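Local coordinates for putative nucleic acid-binding lipoprotein (Klebsiella pneumoniae subsp. pneumoniae MGH 78578, PDB 3F1Z) that is of unknown function but, as a putative lipoprotein with an OB-fold of the tRNA_anti-like family, may bind nucleic acid, at residues F90-G93 with S94-A98; A102-N105 with G106-A109. All coordinates share one frame; numbering follows the deposited sequence.

In the fold
Interactions 1 and 2 come in series along the chain, the first closing before the second opens, with their centres about 15 Å apart and each near the surface, 12 to 13 Å from the centre of the chain. Interaction 1 (90-98) lies where strand 88-93 gives way to helix 97-100; interaction 2 (102-109) lies where the loop after that helix turns into strand 108-114. Together they frame the short helical connection between two strands of one curled mixed sheet, a strand arrangement in keeping with the OB-fold reported for this protein. The two contacts do not touch, and each is anchored separately, interaction 1 through strand 71-78 and interaction 2 through strand 51-65.

Interaction 1: residues F90-G93 with S94-A98; sequences FNFG and SHNSA
The carbonyl oxygen of G93 accepts a hydrogen bond from the backbone of N96: N96 N lies 3.0 Å from G93 O, with an N-H...O angle of 162°. The approach is nearly straight at the hydrogen but comes from above the carbonyl plane, 47° out of it, as the chain folds back through the 3-10 segment 94-95. The first torsion of H95 swings its imidazole back along the chain, and the ring comes obliquely alongside G93, with H95 CD2 3.8 Å from G93 C. A second local contact brings N96 against F92. The amide nitrogen ND2 of N96 reaches the edge of the phenyl ring close to its plane, 3.6 Å from F92 CD2 and 3.8 Å from F92 CE2. Ring and amide planes are 57° apart, so the two groups meet at an angle and not as a stack. The same ND2 hydrogen-bonds to D99 OD2, which ties the side chain of this N-cap residue to helix 97-100. On the strand side, F92 is buried and its backbone pairs with F73 of strand 71-78. Its side chain, at the end of strand 88-93, packs on V75 of strand 71-78, I111 of strand 108-114, and P129 and V131 of strand 129-131; the turn follows directly from there and leads into helix 97-100.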
loop_
_atom_site.group_PDB
_atom_site.type_symbol
_atom_site.label_atom_id
_atom_site.label_comp_id
_atom_site.label_asym_id
_atom_site.label_seq_id
_atom_site.Cartn_x
_atom_site.Cartn_y
_atom_site.Cartn_z
ATOM N N PHE A 90 -0.546 -3.958 -0.215
ATOM C CA PHE A 90 0.263 -3.492 -1.293
ATOM C C PHE A 90 0.674 -4.693 -2.124
ATOM O O PHE A 90 1.010 -5.729 -1.595
ATOM C CB PHE A 90 1.548 -2.886 -0.749
ATOM C CG PHE A 90 1.349 -1.694 0.119
ATOM C CD1 PHE A 90 0.955 -1.836 1.424
ATOM C CD2 PHE A 90 1.668 -0.442 -0.347
ATOM C CE1 PHE A 90 0.785 -0.761 2.223
ATOM C CE2 PHE A 90 1.523 0.639 0.455
ATOM C CZ PHE A 90 1.062 0.478 1.737
ATOM N N ASN A 91 0.743 -4.528 -3.424
ATOM C CA ASN A 91 1.060 -5.637 -4.314
ATOM C C ASN A 91 2.375 -5.330 -4.982
ATOM O O ASN A 91 2.442 -4.434 -5.830
ATOM C CB ASN A 91 -0.039 -5.774 -5.349
ATOM C CG ASN A 91 0.156 -6.943 -6.271
ATOM O OD1 ASN A 91 1.250 -7.316 -6.567
ATOM N ND2 ASN A 91 -0.938 -7.538 -6.721
ATOM N N PHE A 92 3.407 -6.093 -4.603
ATOM C CA PHE A 92 4.757 -5.917 -5.153
ATOM C C PHE A 92 5.070 -6.958 -6.192
ATOM O O PHE A 92 5.033 -8.152 -5.892
ATOM C CB PHE A 92 5.822 -6.077 -4.067
ATOM C CG PHE A 92 5.945 -4.922 -3.074
ATOM C CD1 PHE A 92 5.154 -4.865 -1.945
ATOM C CD2 PHE A 92 6.935 -3.985 -3.206
ATOM C CE1 PHE A 92 5.320 -3.856 -0.987
ATOM C CE2 PHE A 92 7.104 -2.971 -2.241
ATOM C CZ PHE A 92 6.300 -2.925 -1.137
ATOM N N GLY A 93 5.399 -6.516 -7.408
ATOM C CA GLY A 93 5.821 -7.425 -8.488
ATOM C C GLY A 93 7.166 -8.062 -8.141
ATOM O O GLY A 93 7.892 -7.609 -7.229
ATOM N N SER A 94 7.515 -9.101 -8.891
ATOM C CA SER A 94 8.707 -9.872 -8.639
ATOM C C SER A 94 9.971 -9.075 -8.762
ATOM O O SER A 94 10.983 -9.407 -8.125
ATOM C CB SER A 94 8.766 -11.113 -9.568
ATOM O OG SER A 94 8.556 -10.814 -10.942
ATOM N N HIS A 95 9.923 -8.019 -9.554
ATOM C CA HIS A 95 11.084 -7.161 -9.760
ATOM C C HIS A 95 11.406 -6.299 -8.535
ATOM O O HIS A 95 12.431 -5.634 -8.513
ATOM C CB HIS A 95 10.869 -6.256 -10.982
ATOM C CG HIS A 95 9.672 -5.384 -10.861
ATOM N ND1 HIS A 95 9.765 -4.025 -10.646
ATOM C CD2 HIS A 95 8.352 -5.675 -10.872
ATOM C CE1 HIS A 95 8.548 -3.514 -10.540
ATOM N NE2 HIS A 95 7.676 -4.496 -10.678
ATOM N N ASN A 96 10.549 -6.314 -7.523
ATOM C CA ASN A 96 10.809 -5.502 -6.361
ATOM C C ASN A 96 10.917 -6.378 -5.128
ATOM O O ASN A 96 10.470 -6.012 -4.037
ATOM C CB ASN A 96 9.762 -4.369 -6.206
ATOM C CG ASN A 96 10.320 -3.193 -5.413
ATOM O OD1 ASN A 96 11.530 -3.189 -5.059
ATOM N ND2 ASN A 96 9.468 -2.204 -5.090
ATOM N N SER A 97 11.548 -7.536 -5.288
ATOM C CA SER A 97 11.678 -8.434 -4.179
ATOM C C SER A 97 12.680 -7.895 -3.159
ATOM O O SER A 97 12.559 -8.197 -1.975
ATOM C CB SER A 97 11.974 -9.876 -4.641
ATOM O OG SER A 97 13.232 -10.017 -5.190
ATOM N N ALA A 98 13.647 -7.096 -3.583
ATOM C CA ALA A 98 14.580 -6.466 -2.623
ATOM C C ALA A 98 13.820 -5.636 -1.568
ATOM O O ALA A 98 14.128 -5.693 -0.366
ATOM C CB ALA A 98 15.583 -5.585 -3.334
#

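Interaction 2: residues A102-N105 with G106-A109; sequences ALSN and GSVA
A type II beta turn from S104 to S107 reverses the chain just before strand 108-114. Its closing bond runs from S107 N to S104 O at 3.0 Å, with an N-H...O angle of 153° and the donor 41° out of the carbonyl plane. G106 takes the third position with phi 93°, a conformation in which a CB would be jammed against the carbonyl oxygen of N105. The serines at the first and fourth positions of the turn meet through S104 CB and S107 OG, 3.6 Å apart. The first torsion of S107 sets its hydroxyl on the backbone N side, pointing away from its own carbonyl carbon, where it meets a water also reached by S104 OG. This water is 2.7 Å from S107 OG and 3.1 Å from S104 OG, and it donates to N105 O at 2.6 Å, so a single solvent molecule links both hydroxyls to the carbonyl of the turn's second residue. In the OB-fold sheet, the turn borders strand 51-65: G106 and S107 both share backbone hydrogen bonds with I58, while the N105 side chain touches I58 and I61. A second water accepts from S104 N at 2.8 Å and donates a weak bond to S107 O, bridging the two arms beyond the direct turn bond. Further from the bend, one methyl branch of L103, CD2, meets the methyl of A109, CB, at 3.8 Å. A109 is buried and pairs through its backbone with G56, whereas L103 also packs on I61.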
loop_
_atom_site.group_PDB
_atom_site.type_symbol
_atom_site.label_atom_id
_atom_site.label_comp_id
_atom_site.label_asym_id
_atom_site.label_seq_id
_atom_site.Cartn_x
_atom_site.Cartn_y
_atom_site.Cartn_z
ATOM N N ALA A 102 13.249 -6.603 2.794
ATOM C CA ALA A 102 13.833 -5.717 3.808
ATOM C C ALA A 102 12.780 -5.321 4.828
ATOM O O ALA A 102 13.070 -4.657 5.799
ATOM C CB ALA A 102 14.431 -4.432 3.145
ATOM N N LEU A 103 11.528 -5.643 4.565
ATOM C CA LEU A 103 10.489 -5.370 5.540
ATOM C C LEU A 103 10.495 -6.447 6.613
ATOM O O LEU A 103 11.199 -7.463 6.506
ATOM C CB LEU A 103 9.150 -5.392 4.865
ATOM C CG LEU A 103 8.891 -4.283 3.858
ATOM C CD1 LEU A 103 7.525 -4.547 3.190
ATOM C CD2 LEU A 103 8.956 -2.941 4.556
ATOM N N SER A 104 9.724 -6.205 7.660
ATOM C CA SER A 104 9.610 -7.150 8.770
ATOM C C SER A 104 8.217 -7.074 9.451
ATOM O O SER A 104 7.712 -6.006 9.730
ATOM C CB SER A 104 10.730 -6.876 9.747
ATOM O OG SER A 104 10.662 -7.815 10.784
ATOM N N ASN A 105 7.570 -8.221 9.666
ATOM C CA ASN A 105 6.281 -8.257 10.345
ATOM C C ASN A 105 6.450 -7.696 11.747
ATOM O O ASN A 105 7.361 -8.087 12.463
ATOM C CB ASN A 105 5.722 -9.679 10.429
ATOM C CG ASN A 105 5.174 -10.197 9.095
ATOM O OD1 ASN A 105 4.498 -9.466 8.330
ATOM N ND2 ASN A 105 5.445 -11.476 8.817
ATOM N N GLY A 106 5.579 -6.779 12.147
ATOM C CA GLY A 106 5.708 -6.166 13.457
ATOM C C GLY A 106 6.500 -4.856 13.434
ATOM O O GLY A 106 6.558 -4.170 14.451
ATOM N N SER A 107 7.107 -4.507 12.285
ATOM C CA SER A 107 7.894 -3.273 12.150
ATOM C C SER A 107 7.125 -2.205 11.402
ATOM O O SER A 107 6.377 -2.493 10.450
ATOM C CB SER A 107 9.193 -3.525 11.400
ATOM O OG SER A 107 10.099 -4.271 12.194
ATOM N N VAL A 108 7.302 -0.971 11.849
ATOM C CA VAL A 108 6.668 0.161 11.210
ATOM C C VAL A 108 7.366 0.364 9.877
ATOM O O VAL A 108 8.564 0.179 9.780
ATOM C CB VAL A 108 6.777 1.441 12.100
ATOM C CG1 VAL A 108 6.297 2.664 11.375
ATOM C CG2 VAL A 108 6.001 1.265 13.386
ATOM N N ALA A 109 6.628 0.680 8.830
ATOM C CA ALA A 109 7.236 0.991 7.537
ATOM C C ALA A 109 6.423 2.081 6.865
ATOM O O ALA A 109 5.293 2.332 7.259
ATOM C CB ALA A 109 7.298 -0.221 6.638
HETATM O O HOH W 1 9.407 -6.670 13.342
HETATM O O HOH W 2 8.620 -3.699 8.056
#